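Local coordinates for amino acid ABC transporter, periplasmic amino acid-binding protein, putative (Streptococcus pneumoniae, PDB 4I62) that probably serves as the substrate-binding component of an amino acid ABC importer, capturing L-arginine in the cleft between two lobes, at residues G39-A44 / K73-E78; G158-T163 / I196-V201; V175-N180 / I184-S189. One frame throughout, in Å; residues are numbered along the deposited sequence.

Contact 1 (G39-A44 / K73-E78); sequences GKLVVA and KAIATE
A chi1 of 176° sets CG of Leu41 anti to the backbone N, and chi2 of 71° then turns CD2 to the helix, where it lies between Ile75 and Ala76. On the helix side, Ile75 places CG1 beside its own N and CG2 anti to that N, and CG2 is the branch that meets the leucine. Leu41 CD2 lies 3.8 Å from Ile75 CG2, the two side chains crossing at a slant. The same methyl is 4.2 Å from Ala76 CB and 4.0 Å from Ala76 N, so it also rests on the helix backbone. The short alanine side chain permits a close approach: the CA atoms of Leu41 and Ala76 are 6.2 Å apart. Strand 40-45 and helix 67-79 belong to a beta-alpha-beta crossover of the type II periplasmic binding fold, in which the helix packs on the parallel sheet and the chain returns through strand 82-87 beside the first strand. A hairpin of strands 54-58 and 61-65 interrupts the connection. The side-chain packing is apolar, and the contact buries about 101 Å² of surface. Just beyond it, Thr77 N and OG1 both donate to Lys73 O from opposite faces of its carbonyl plane, OG1 at 3.0 Å. Ile75 also packs on Val242 and Thr245 of helix 236-251, while Leu41 reaches Val81, in the loop that joins the helix to strand 82-87.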
ATOM      1  N   GLY A  39       2.426 -22.587  14.359  1.00 15.46           N
ATOM      2  CA  GLY A  39       1.247 -22.078  15.037  1.00 16.09           C
ATOM      3  C   GLY A  39       0.936 -20.609  14.820  1.00 14.31           C
ATOM      4  O   GLY A  39       0.014 -20.077  15.460  1.00 14.56           O
ATOM      5  N   LYS A  40       1.647 -19.958  13.904  1.00 13.53           N
ATOM      6  CA  LYS A  40       1.419 -18.532  13.670  1.00 13.70           C
ATOM      7  C   LYS A  40       1.823 -18.166  12.252  1.00 12.70           C
ATOM      8  O   LYS A  40       2.620 -18.863  11.645  1.00 13.81           O
ATOM      9  CB  LYS A  40       2.136 -17.658  14.691  1.00 16.41           C
ATOM     10  CG  LYS A  40       3.618 -17.737  14.640  1.00 20.38           C
ATOM     11  CD  LYS A  40       4.158 -16.911  15.803  1.00 23.19           C
ATOM     12  CE  LYS A  40       5.656 -16.835  15.784  1.00 26.89           C
ATOM     13  NZ  LYS A  40       6.120 -16.033  16.960  1.00 26.05           N
ATOM     14  N   LEU A  41       1.191 -17.116  11.752  1.00 12.24           N
ATOM     15  CA  LEU A  41       1.408 -16.580  10.416  1.00 10.83           C
ATOM     16  C   LEU A  41       2.010 -15.191  10.611  1.00 11.64           C
ATOM     17  O   LEU A  41       1.365 -14.326  11.195  1.00 12.36           O
ATOM     18  CB  LEU A  41       0.065 -16.456   9.676  1.00 10.96           C
ATOM     19  CG  LEU A  41       0.114 -15.822   8.275  1.00 11.22           C
ATOM     20  CD1 LEU A  41       0.776 -16.757   7.286  1.00 12.00           C
ATOM     21  CD2 LEU A  41      -1.290 -15.431   7.835  1.00 10.88           C
ATOM     22  N   VAL A  42       3.228 -14.960  10.124  1.00 10.70           N
ATOM     23  CA  VAL A  42       3.896 -13.668  10.292  1.00 10.73           C
ATOM     24  C   VAL A  42       3.732 -12.827   9.037  1.00  9.56           C
ATOM     25  O   VAL A  42       4.135 -13.240   7.953  1.00 10.48           O
ATOM     26  CB  VAL A  42       5.397 -13.865  10.616  1.00 12.22           C
ATOM     27  CG1 VAL A  42       6.055 -12.507  10.847  1.00 12.79           C
ATOM     28  CG2 VAL A  42       5.610 -14.754  11.861  1.00 13.61           C
ATOM     29  N   VAL A  43       3.090 -11.676   9.183  1.00  9.16           N
ATOM     30  CA  VAL A  43       2.762 -10.802   8.046  1.00  8.11           C
ATOM     31  C   VAL A  43       3.531  -9.489   8.156  1.00  8.79           C
ATOM     32  O   VAL A  43       3.355  -8.729   9.108  1.00  9.55           O
ATOM     33  CB  VAL A  43       1.248 -10.525   8.032  1.00  9.06           C
ATOM     34  CG1 VAL A  43       0.882  -9.515   6.916  1.00  9.87           C
ATOM     35  CG2 VAL A  43       0.440 -11.830   7.813  1.00 10.42           C
ATOM     36  N   ALA A  44       4.354  -9.246   7.157  1.00  8.27           N
ATOM     37  CA  ALA A  44       5.107  -7.980   7.053  1.00  8.88           C
ATOM     38  C   ALA A  44       4.257  -6.900   6.411  1.00  7.86           C
ATOM     39  O   ALA A  44       3.582  -7.154   5.401  1.00  8.42           O
ATOM     40  CB  ALA A  44       6.381  -8.187   6.254  1.00 10.01           C
ATOM     41  N   LYS A  73      -6.158 -11.513   9.020  1.00  8.66           N
ATOM     42  CA  LYS A  73      -6.894 -12.295  10.021  1.00  9.25           C
ATOM     43  C   LYS A  73      -7.676 -13.436   9.370  1.00  9.54           C
ATOM     44  O   LYS A  73      -7.724 -14.554   9.904  1.00 10.50           O
ATOM     45  CB  LYS A  73      -7.879 -11.386  10.771  1.00 10.13           C
ATOM     46  CG  LYS A  73      -7.254 -10.430  11.768  1.00 11.00           C
ATOM     47  CD  LYS A  73      -8.364  -9.515  12.370  1.00 12.63           C
ATOM     48  CE  LYS A  73      -7.829  -8.464  13.321  1.00 13.12           C
ATOM     49  NZ  LYS A  73      -8.961  -7.579  13.713  1.00 15.04           N
ATOM     50  N   ALA A  74      -8.297 -13.160   8.233  1.00  9.37           N
ATOM     51  CA  ALA A  74      -9.060 -14.190   7.543  1.00 10.27           C
ATOM     52  C   ALA A  74      -8.153 -15.321   7.060  1.00  9.06           C
ATOM     53  O   ALA A  74      -8.514 -16.497   7.134  1.00 10.67           O
ATOM     54  CB  ALA A  74      -9.893 -13.587   6.391  1.00 10.96           C
ATOM     55  N   ILE A  75      -6.968 -14.976   6.540  1.00  8.53           N
ATOM     56  CA  ILE A  75      -6.025 -15.997   6.108  1.00  8.94           C
ATOM     57  C   ILE A  75      -5.545 -16.832   7.294  1.00  9.18           C
ATOM     58  O   ILE A  75      -5.463 -18.041   7.207  1.00 10.36           O
ATOM     59  CB  ILE A  75      -4.842 -15.346   5.326  1.00  9.04           C
ATOM     60  CG1 ILE A  75      -5.350 -14.658   4.068  1.00  8.42           C
ATOM     61  CG2 ILE A  75      -3.758 -16.381   5.049  1.00 10.34           C
ATOM     62  CD1 ILE A  75      -4.324 -13.722   3.438  1.00  9.10           C
ATOM     63  N   ALA A  76      -5.204 -16.177   8.400  1.00  9.61           N
ATOM     64  CA  ALA A  76      -4.734 -16.900   9.578  1.00 10.82           C
ATOM     65  C   ALA A  76      -5.827 -17.846  10.083  1.00 11.31           C
ATOM     66  O   ALA A  76      -5.534 -18.980  10.431  1.00 12.04           O
ATOM     67  CB  ALA A  76      -4.307 -15.929  10.669  1.00 10.70           C
ATOM     68  N   THR A  77      -7.086 -17.399  10.095  1.00 12.55           N
ATOM     69  CA  THR A  77      -8.221 -18.236  10.517  1.00 13.86           C
ATOM     70  C   THR A  77      -8.339 -19.453   9.582  1.00 13.77           C
ATOM     71  O   THR A  77      -8.531 -20.597  10.044  1.00 15.04           O
ATOM     72  CB  THR A  77      -9.546 -17.425  10.475  1.00 16.47           C
ATOM     73  OG1 THR A  77      -9.495 -16.392  11.470  1.00 19.00           O
ATOM     74  CG2 THR A  77     -10.747 -18.325  10.740  1.00 18.86           C
ATOM     75  N   GLU A  78      -8.220 -19.234   8.271  1.00 13.56           N
ATOM     76  CA  GLU A  78      -8.249 -20.322   7.280  1.00 14.07           C
ATOM     77  C   GLU A  78      -7.174 -21.373   7.554  1.00 13.42           C
ATOM     78  O   GLU A  78      -7.443 -22.574   7.441  1.00 16.30           O
ATOM     79  CB  GLU A  78      -8.109 -19.764   5.850  1.00 14.88           C
ATOM     80  CG  GLU A  78      -7.997 -20.830   4.756  1.00 17.23           C
ATOM     81  CD  GLU A  78      -9.229 -21.699   4.661  1.00 26.10           C
ATOM     82  OE1 GLU A  78     -10.348 -21.182   4.898  1.00 30.40           O
ATOM     83  OE2 GLU A  78      -9.086 -22.906   4.342  1.00 26.89           O
TER

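Contact 2 (G158-T163 / I196-V201); sequences GSIQET and IFEEPV. With ARG (arginine), chain B.
The amide of Gln161 and the carboxylate of Glu198 stand with their planes 67° apart, and the side chains cross at about a right angle. Val201 CG1 lies over one face of the Phe197 ring, offset toward its rim. Despite the twist between the planes, Gln161 NE2 donates to Glu198 OE2 at 3.0 Å, a weak bond because its N-H...O angle is only 141°; the stronger partner of NE2 is Asn130 OD1. At the other end of the amide, Gln161 OE1 lies 3.4 Å from the ligand CA. A bend at chi2 (68°) places the amide here, and CG at the bend packs 3.7 Å from Ile196 CG2.

Both oxygens of Glu198 take the ligand ammonium: OE1 accepts from the ligand N at 2.9 Å, and OE2 more weakly from the same atom. Tyr227 OH, of the same pocket, is hydrogen-bonded to OE1 and helps hold the carboxylate. Asp225 lies close to OE2, a crowding of negative charge the ammonium probably eases. On the neighbouring alpha-carboxylate, OXT accepts from Ile160 N at 2.8 Å. That N-H belongs to the first turn of helix 160-168, whose N-cap Ser159 takes Glu162 N on OG at 3.1 Å; the helix start probably favours the carboxylate. An acidic side chain on the alpha-ammonium, with an arginine (here Arg115) and backbone N-H groups (Ile160, Ser110) on the alpha-carboxylate, is characteristic of family 3 amino acid sites.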
ATOM      1  N   GLY A 158      11.119   2.511  -2.279  1.00  8.75           N
ATOM      2  CA  GLY A 158      10.791   1.102  -2.464  1.00  9.29           C
ATOM      3  C   GLY A 158       9.478   0.864  -3.182  1.00  7.85           C
ATOM      4  O   GLY A 158       9.139  -0.302  -3.422  1.00  8.87           O
ATOM      5  N   SER A 159       8.748   1.926  -3.503  1.00  7.78           N
ATOM      6  CA  SER A 159       7.432   1.757  -4.135  1.00  7.77           C
ATOM      7  C   SER A 159       7.518   1.791  -5.659  1.00  7.75           C
ATOM      8  O   SER A 159       8.464   2.353  -6.246  1.00  8.18           O
ATOM      9  CB  SER A 159       6.482   2.863  -3.665  1.00  7.38           C
ATOM     10  OG  SER A 159       6.817   4.133  -4.224  1.00  7.35           O
ATOM     11  N   ILE A 160       6.468   1.278  -6.312  1.00  7.33           N
ATOM     12  CA  ILE A 160       6.403   1.405  -7.753  1.00  7.98           C
ATOM     13  C   ILE A 160       6.186   2.855  -8.184  1.00  7.65           C
ATOM     14  O   ILE A 160       6.496   3.219  -9.323  1.00  9.18           O
ATOM     15  CB  ILE A 160       5.360   0.460  -8.388  1.00  8.94           C
ATOM     16  CG1 ILE A 160       3.929   0.856  -8.063  1.00 10.57           C
ATOM     17  CG2 ILE A 160       5.603  -1.000  -7.985  1.00 10.76           C
ATOM     18  CD1 ILE A 160       2.923   0.264  -9.025  1.00 12.27           C
ATOM     19  N   GLN A 161       5.677   3.684  -7.295  1.00  7.45           N
ATOM     20  CA  GLN A 161       5.546   5.108  -7.584  1.00  8.35           C
ATOM     21  C   GLN A 161       6.915   5.752  -7.711  1.00  7.68           C
ATOM     22  O   GLN A 161       7.117   6.633  -8.574  1.00  8.74           O
ATOM     23  CB  GLN A 161       4.735   5.793  -6.479  1.00  8.47           C
ATOM     24  CG  GLN A 161       3.230   5.459  -6.513  1.00  8.58           C
ATOM     25  CD  GLN A 161       2.920   4.014  -6.171  1.00  7.30           C
ATOM     26  OE1 GLN A 161       3.528   3.403  -5.274  1.00  7.87           O
ATOM     27  NE2 GLN A 161       1.962   3.444  -6.872  1.00  9.57           N
ATOM     28  N   GLU A 162       7.859   5.364  -6.871  1.00  8.03           N
ATOM     29  CA  GLU A 162       9.231   5.862  -6.986  1.00  8.61           C
ATOM     30  C   GLU A 162       9.805   5.460  -8.339  1.00  8.89           C
ATOM     31  O   GLU A 162      10.451   6.269  -9.009  1.00  9.59           O
ATOM     32  CB  GLU A 162      10.076   5.256  -5.868  1.00 10.38           C
ATOM     33  CG  GLU A 162      11.558   5.622  -5.953  1.00 12.72           C
ATOM     34  CD  GLU A 162      12.429   4.917  -4.926  1.00 16.24           C
ATOM     35  OE1 GLU A 162      12.236   3.733  -4.598  1.00 15.08           O
ATOM     36  OE2 GLU A 162      13.380   5.568  -4.441  1.00 22.51           O
ATOM     37  N   THR A 163       9.574   4.215  -8.751  1.00  9.28           N
ATOM     38  CA  THR A 163      10.038   3.757 -10.064  1.00 10.64           C
ATOM     39  C   THR A 163       9.437   4.556 -11.215  1.00 10.63           C
ATOM     40  O   THR A 163      10.154   4.938 -12.152  1.00 11.38           O
ATOM     41  CB  THR A 163       9.764   2.266 -10.232  1.00 12.40           C
ATOM     42  OG1 THR A 163      10.425   1.572  -9.168  1.00 15.47           O
ATOM     43  CG2 THR A 163      10.268   1.737 -11.551  1.00 15.88           C
ATOM     44  N   ILE A 196       3.197  11.343  -5.466  1.00  7.23           N
ATOM     45  CA  ILE A 196       2.462  10.323  -6.201  1.00  7.51           C
ATOM     46  C   ILE A 196       1.950   9.257  -5.252  1.00  7.02           C
ATOM     47  O   ILE A 196       2.759   8.600  -4.562  1.00  7.75           O
ATOM     48  CB  ILE A 196       3.334   9.647  -7.295  1.00  8.25           C
ATOM     49  CG1 ILE A 196       4.073  10.668  -8.159  1.00  9.43           C
ATOM     50  CG2 ILE A 196       2.504   8.687  -8.125  1.00  8.21           C
ATOM     51  CD1 ILE A 196       5.015  10.041  -9.163  1.00 12.29           C
ATOM     52  N   PHE A 197       0.637   9.031  -5.210  1.00  7.14           N
ATOM     53  CA  PHE A 197       0.054   7.954  -4.428  1.00  7.52           C
ATOM     54  C   PHE A 197      -1.089   7.323  -5.215  1.00  7.55           C
ATOM     55  O   PHE A 197      -1.801   7.996  -5.967  1.00  8.64           O
ATOM     56  CB  PHE A 197      -0.586   8.447  -3.104  1.00  8.70           C
ATOM     57  CG  PHE A 197       0.360   8.779  -1.985  1.00  8.29           C
ATOM     58  CD1 PHE A 197       1.385   7.954  -1.601  1.00 11.13           C
ATOM     59  CD2 PHE A 197       0.196   9.965  -1.286  1.00 11.30           C
ATOM     60  CE1 PHE A 197       2.253   8.310  -0.532  1.00 11.58           C
ATOM     61  CE2 PHE A 197       1.014  10.293  -0.212  1.00 12.22           C
ATOM     62  CZ  PHE A 197       2.030   9.468   0.171  1.00 10.75           C
ATOM     63  N   GLU A 198      -1.307   6.032  -4.973  1.00  7.59           N
ATOM     64  CA  GLU A 198      -2.502   5.371  -5.494  1.00  7.93           C
ATOM     65  C   GLU A 198      -3.767   6.035  -4.930  1.00  8.12           C
ATOM     66  O   GLU A 198      -3.790   6.482  -3.773  1.00  8.77           O
ATOM     67  CB  GLU A 198      -2.428   3.875  -5.189  1.00  8.15           C
ATOM     68  CG  GLU A 198      -1.384   3.212  -6.120  1.00  9.36           C
ATOM     69  CD  GLU A 198      -0.585   2.039  -5.540  1.00  8.66           C
ATOM     70  OE1 GLU A 198      -0.426   1.933  -4.297  1.00  8.29           O
ATOM     71  OE2 GLU A 198      -0.031   1.269  -6.349  1.00  9.38           O
ATOM     72  N   GLU A 199      -4.806   6.075  -5.747  1.00  9.39           N
ATOM     73  CA  GLU A 199      -5.988   6.878  -5.501  1.00 10.54           C
ATOM     74  C   GLU A 199      -6.595   6.752  -4.086  1.00  9.78           C
ATOM     75  O   GLU A 199      -6.854   7.777  -3.453  1.00 10.50           O
ATOM     76  CB  GLU A 199      -7.042   6.617  -6.584  1.00 11.59           C
ATOM     77  CG  GLU A 199      -8.270   7.505  -6.427  1.00 13.76           C
ATOM     78  CD  GLU A 199      -9.221   7.445  -7.618  1.00 15.85           C
ATOM     79  OE1 GLU A 199      -9.137   6.494  -8.430  1.00 19.47           O
ATOM     80  OE2 GLU A 199     -10.134   8.310  -7.713  1.00 18.20           O
ATOM     81  N   PRO A 200      -6.851   5.535  -3.588  1.00 10.09           N
ATOM     82  CA  PRO A 200      -7.531   5.454  -2.276  1.00 10.35           C
ATOM     83  C   PRO A 200      -6.669   6.018  -1.150  1.00  9.89           C
ATOM     84  O   PRO A 200      -7.168   6.602  -0.200  1.00 10.42           O
ATOM     85  CB  PRO A 200      -7.754   3.937  -2.082  1.00 12.36           C
ATOM     86  CG  PRO A 200      -6.772   3.283  -2.994  1.00 13.62           C
ATOM     87  CD  PRO A 200      -6.666   4.201  -4.188  1.00 11.55           C
ATOM     88  N   VAL A 201      -5.362   5.847  -1.278  1.00  9.75           N
ATOM     89  CA  VAL A 201      -4.412   6.343  -0.288  1.00  9.01           C
ATOM     90  C   VAL A 201      -4.311   7.875  -0.365  1.00  8.37           C
ATOM     91  O   VAL A 201      -4.345   8.569   0.655  1.00  9.53           O
ATOM     92  CB  VAL A 201      -3.049   5.634  -0.461  1.00  8.83           C
ATOM     93  CG1 VAL A 201      -1.994   6.236   0.451  1.00  9.73           C
ATOM     94  CG2 VAL A 201      -3.240   4.151  -0.159  1.00 10.72           C
TER
HETATM   95  N   ARG B 301       1.515  -0.241  -4.209  1.00  7.22           N
HETATM   96  CA  ARG B 301       2.882   0.320  -4.053  1.00  7.21           C
HETATM   97  C   ARG B 301       3.950  -0.759  -4.218  1.00  6.85           C
HETATM   98  O   ARG B 301       3.630  -1.960  -4.090  1.00  7.83           O
HETATM   99  CB  ARG B 301       3.016   1.082  -2.749  1.00  7.22           C
HETATM  100  CG  ARG B 301       2.654   0.249  -1.517  1.00  7.27           C
HETATM  101  CD  ARG B 301       3.068   0.930  -0.229  1.00  6.76           C
HETATM  102  NE  ARG B 301       2.443   0.270   0.903  1.00  7.20           N
HETATM  103  CZ  ARG B 301       2.622   0.598   2.166  1.00  6.86           C
HETATM  104  NH1 ARG B 301       2.005  -0.090   3.121  1.00  7.89           N
HETATM  105  NH2 ARG B 301       3.428   1.610   2.483  1.00  7.69           N
HETATM  106  OXT ARG B 301       5.142  -0.362  -4.432  1.00  7.84           O

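Contact 3 (V175-N180 / I184-S189); sequences VSLPKN and ITDLKS
Leu177 and Asp186 approach from opposite directions, each with its CB directed at the other segment, and meet where a methyl of the strand faces a carboxylate oxygen of the helix. Leu177 CD1 is 3.4 Å from Asp186 OD2 and 4.1 Å from Asp186 CG, so the oxygen rather than the carbon of the carboxylate makes the closer approach. Two residues earlier on the same side of the strand, Val175 comes in at a slant, its CG1 4.1 Å from that same OD2. A chi1 of 171° puts CG1 of Val175 anti to the backbone N, and this is the branch that meets the aspartate. This is van der Waals packing of aliphatic groups against a charged one, and it remains partly open to the surface. Asp186 also lies against Gln191 in the loop that follows the helix.

At the other end the contact is made by the backbone of helix 180-188. Ile184 N donates to Asn180 O at 3.1 Å with an N-H...O angle of 161°, an i to i+4 bond of the helix's opening turn. Ile184 CG1 lies beside the same oxygen, 3.6 Å away, leaving the rest of the side chain to pack with Phe197 and Phe205. The side chain of Asn180 turns to other work: its ND2 donates to Asp48 O, and it comes within about 4 Å of the bound arginine.

Strand 173-177 pairs in parallel with strand 152-156, which in turn pairs in parallel with strand 194-198. Helix 180-188 therefore carries the chain from the first of these strands past the middle one to the last, a beta-alpha-beta crossover, with Val175 and Leu177 packing against the helix at Asp186 and strand 194-198 and helix 199-208 meeting it through Ile184.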
ATOM      1  N   VAL A 175      12.269  13.258  -4.838  1.00 10.71           N
ATOM      2  CA  VAL A 175      12.462  12.992  -3.412  1.00 11.61           C
ATOM      3  C   VAL A 175      11.891  11.609  -3.151  1.00  9.15           C
ATOM      4  O   VAL A 175      10.755  11.338  -3.513  1.00 11.12           O
ATOM      5  CB  VAL A 175      11.740  14.077  -2.565  1.00 12.57           C
ATOM      6  CG1 VAL A 175      11.723  13.719  -1.082  1.00 16.29           C
ATOM      7  CG2 VAL A 175      12.446  15.418  -2.758  1.00 16.95           C
ATOM      8  N   SER A 176      12.658  10.728  -2.523  0.54  9.13           N
ATOM      9  CA  SER A 176      12.190   9.392  -2.179  0.54  9.47           C
ATOM     10  C   SER A 176      12.405   9.172  -0.680  0.54  9.03           C
ATOM     11  O   SER A 176      13.544   9.114  -0.229  0.54 11.56           O
ATOM     12  CB  SER A 176      12.986   8.379  -2.983  0.54 14.02           C
ATOM     13  OG  SER A 176      12.871   7.091  -2.438  0.54 15.93           O
ATOM     14  N   LEU A 177      11.324   9.078   0.088  1.00  9.47           N
ATOM     15  CA  LEU A 177      11.375   9.018   1.533  1.00 10.94           C
ATOM     16  C   LEU A 177      10.841   7.712   2.036  1.00  9.82           C
ATOM     17  O   LEU A 177       9.868   7.193   1.512  1.00  9.75           O
ATOM     18  CB  LEU A 177      10.545  10.127   2.165  1.00 11.81           C
ATOM     19  CG  LEU A 177      11.086  11.528   2.012  1.00 15.56           C
ATOM     20  CD1 LEU A 177      10.131  12.558   2.641  1.00 18.60           C
ATOM     21  CD2 LEU A 177      12.461  11.592   2.682  1.00 20.53           C
ATOM     22  N   PRO A 178      11.435   7.182   3.100  1.00 12.06           N
ATOM     23  CA  PRO A 178      10.920   5.926   3.648  1.00 13.39           C
ATOM     24  C   PRO A 178       9.486   6.028   4.123  1.00 11.04           C
ATOM     25  O   PRO A 178       8.752   5.069   3.910  1.00 11.85           O
ATOM     26  CB  PRO A 178      11.870   5.621   4.819  1.00 15.47           C
ATOM     27  CG  PRO A 178      13.143   6.222   4.395  1.00 17.42           C
ATOM     28  CD  PRO A 178      12.788   7.473   3.612  1.00 16.00           C
ATOM     29  N   LYS A 179       9.093   7.136   4.763  1.00 11.12           N
ATOM     30  CA  LYS A 179       7.795   7.208   5.427  1.00 12.27           C
ATOM     31  C   LYS A 179       6.784   8.064   4.682  1.00 11.19           C
ATOM     32  O   LYS A 179       7.079   9.227   4.344  1.00 11.65           O
ATOM     33  CB  LYS A 179       7.960   7.796   6.824  1.00 14.07           C
ATOM     34  CG  LYS A 179       8.835   6.971   7.744  1.00 16.83           C
ATOM     35  CD  LYS A 179       8.847   7.511   9.177  1.00 23.05           C
ATOM     36  CE  LYS A 179       9.692   6.631  10.096  1.00 30.34           C
ATOM     37  NZ  LYS A 179       9.763   7.148  11.495  1.00 35.39           N
ATOM     38  N   ASN A 180       5.570   7.550   4.481  1.00 10.02           N
ATOM     39  CA  ASN A 180       4.528   8.345   3.815  1.00  9.39           C
ATOM     40  C   ASN A 180       4.181   9.604   4.585  1.00  9.69           C
ATOM     41  O   ASN A 180       3.899  10.654   3.980  1.00  9.64           O
ATOM     42  CB  ASN A 180       3.295   7.507   3.559  1.00  9.19           C
ATOM     43  CG  ASN A 180       3.541   6.435   2.522  1.00  9.15           C
ATOM     44  OD1 ASN A 180       4.244   6.673   1.524  1.00 10.30           O
ATOM     45  ND2 ASN A 180       2.951   5.256   2.710  1.00 11.03           N
ATOM     46  N   ILE A 184       4.000  13.625   3.276  1.00  7.99           N
ATOM     47  CA  ILE A 184       2.919  14.582   3.520  1.00  8.97           C
ATOM     48  C   ILE A 184       3.447  15.844   4.202  1.00  8.62           C
ATOM     49  O   ILE A 184       3.087  16.952   3.812  1.00  9.73           O
ATOM     50  CB  ILE A 184       1.779  13.907   4.317  1.00  9.46           C
ATOM     51  CG1 ILE A 184       1.094  12.815   3.471  1.00 11.74           C
ATOM     52  CG2 ILE A 184       0.760  14.917   4.859  1.00 11.44           C
ATOM     53  CD1 ILE A 184       0.322  13.354   2.292  1.00 12.87           C
ATOM     54  N   THR A 185       4.328  15.687   5.185  1.00 10.11           N
ATOM     55  CA  THR A 185       4.939  16.853   5.821  1.00 11.27           C
ATOM     56  C   THR A 185       5.743  17.698   4.820  1.00 10.21           C
ATOM     57  O   THR A 185       5.641  18.936   4.832  1.00 11.46           O
ATOM     58  CB  THR A 185       5.833  16.395   6.981  1.00 13.86           C
ATOM     59  OG1 THR A 185       5.018  15.705   7.935  1.00 17.06           O
ATOM     60  CG2 THR A 185       6.515  17.566   7.648  1.00 16.46           C
ATOM     61  N   ASP A 186       6.488  17.067   3.925  1.00 10.39           N
ATOM     62  CA  ASP A 186       7.257  17.809   2.936  1.00 10.33           C
ATOM     63  C   ASP A 186       6.342  18.528   1.942  1.00  9.07           C
ATOM     64  O   ASP A 186       6.657  19.639   1.491  1.00 10.59           O
ATOM     65  CB  ASP A 186       8.166  16.878   2.136  1.00 11.99           C
ATOM     66  CG  ASP A 186       9.486  16.609   2.786  1.00 19.53           C
ATOM     67  OD1 ASP A 186       9.705  17.032   3.936  1.00 23.52           O
ATOM     68  OD2 ASP A 186      10.312  15.947   2.115  1.00 27.15           O
ATOM     69  N   LEU A 187       5.206  17.928   1.601  1.00  8.65           N
ATOM     70  CA  LEU A 187       4.259  18.572   0.707  1.00  7.76           C
ATOM     71  C   LEU A 187       3.624  19.787   1.390  1.00  8.78           C
ATOM     72  O   LEU A 187       3.531  20.883   0.802  1.00  9.98           O
ATOM     73  CB  LEU A 187       3.193  17.574   0.285  1.00  7.91           C
ATOM     74  CG  LEU A 187       2.088  18.125  -0.625  1.00  8.62           C
ATOM     75  CD1 LEU A 187       2.648  18.644  -1.952  1.00  9.97           C
ATOM     76  CD2 LEU A 187       1.052  17.041  -0.889  1.00  9.36           C
ATOM     77  N   LYS A 188       3.302  19.662   2.668  0.55  9.46           N
ATOM     78  CA  LYS A 188       2.807  20.799   3.425  0.55  9.98           C
ATOM     79  C   LYS A 188       3.829  21.935   3.540  0.55 10.04           C
ATOM     80  O   LYS A 188       3.481  23.114   3.434  0.55 10.47           O
ATOM     81  CB  LYS A 188       2.410  20.335   4.815  0.55 10.00           C
ATOM     82  CG  LYS A 188       1.122  19.552   4.859  0.55 11.39           C
ATOM     83  CD  LYS A 188       0.955  18.802   6.186  0.55 11.49           C
ATOM     84  CE  LYS A 188      -0.377  18.122   6.291  0.55 13.36           C
ATOM     85  NZ  LYS A 188      -1.527  19.059   6.579  0.55 11.81           N
ATOM     86  N   SER A 189       5.097  21.614   3.744  0.55 10.18           N
ATOM     87  CA  SER A 189       6.062  22.688   3.939  0.55 10.93           C
ATOM     88  C   SER A 189       6.468  23.316   2.612  0.55 12.65           C
ATOM     89  O   SER A 189       7.302  24.236   2.569  0.55 13.41           O
ATOM     90  CB  SER A 189       7.290  22.164   4.650  0.55 11.80           C
ATOM     91  OG  SER A 189       7.976  21.309   3.777  0.55 13.68           O
TER

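How the contacts relate
Contacts 1 and 2 are buried, whereas contact 3 is only partly so. Contact 1 stands apart in the lobe with the three-stranded parallel sheet, its centre 26 Å from that of contact 2 and 32 Å from that of contact 3, and its side-chain packing is aliphatic. Contacts 2 and 3 share the larger mixed sheet, their centres 12 Å apart, and they touch: Glu162 OE2 is 2.6 Å from Ser176 OG, a probable hydrogen bond, and Phe197 packs on Asn180 and Ile184. Contact 2 is largely polar and faces the ligand, with aliphatic packing of Gln161 on Ile196; contact 3 combines helix backbone bonding with methyl-to-carboxylate packing, and reaches the arginine pocket through Asn180.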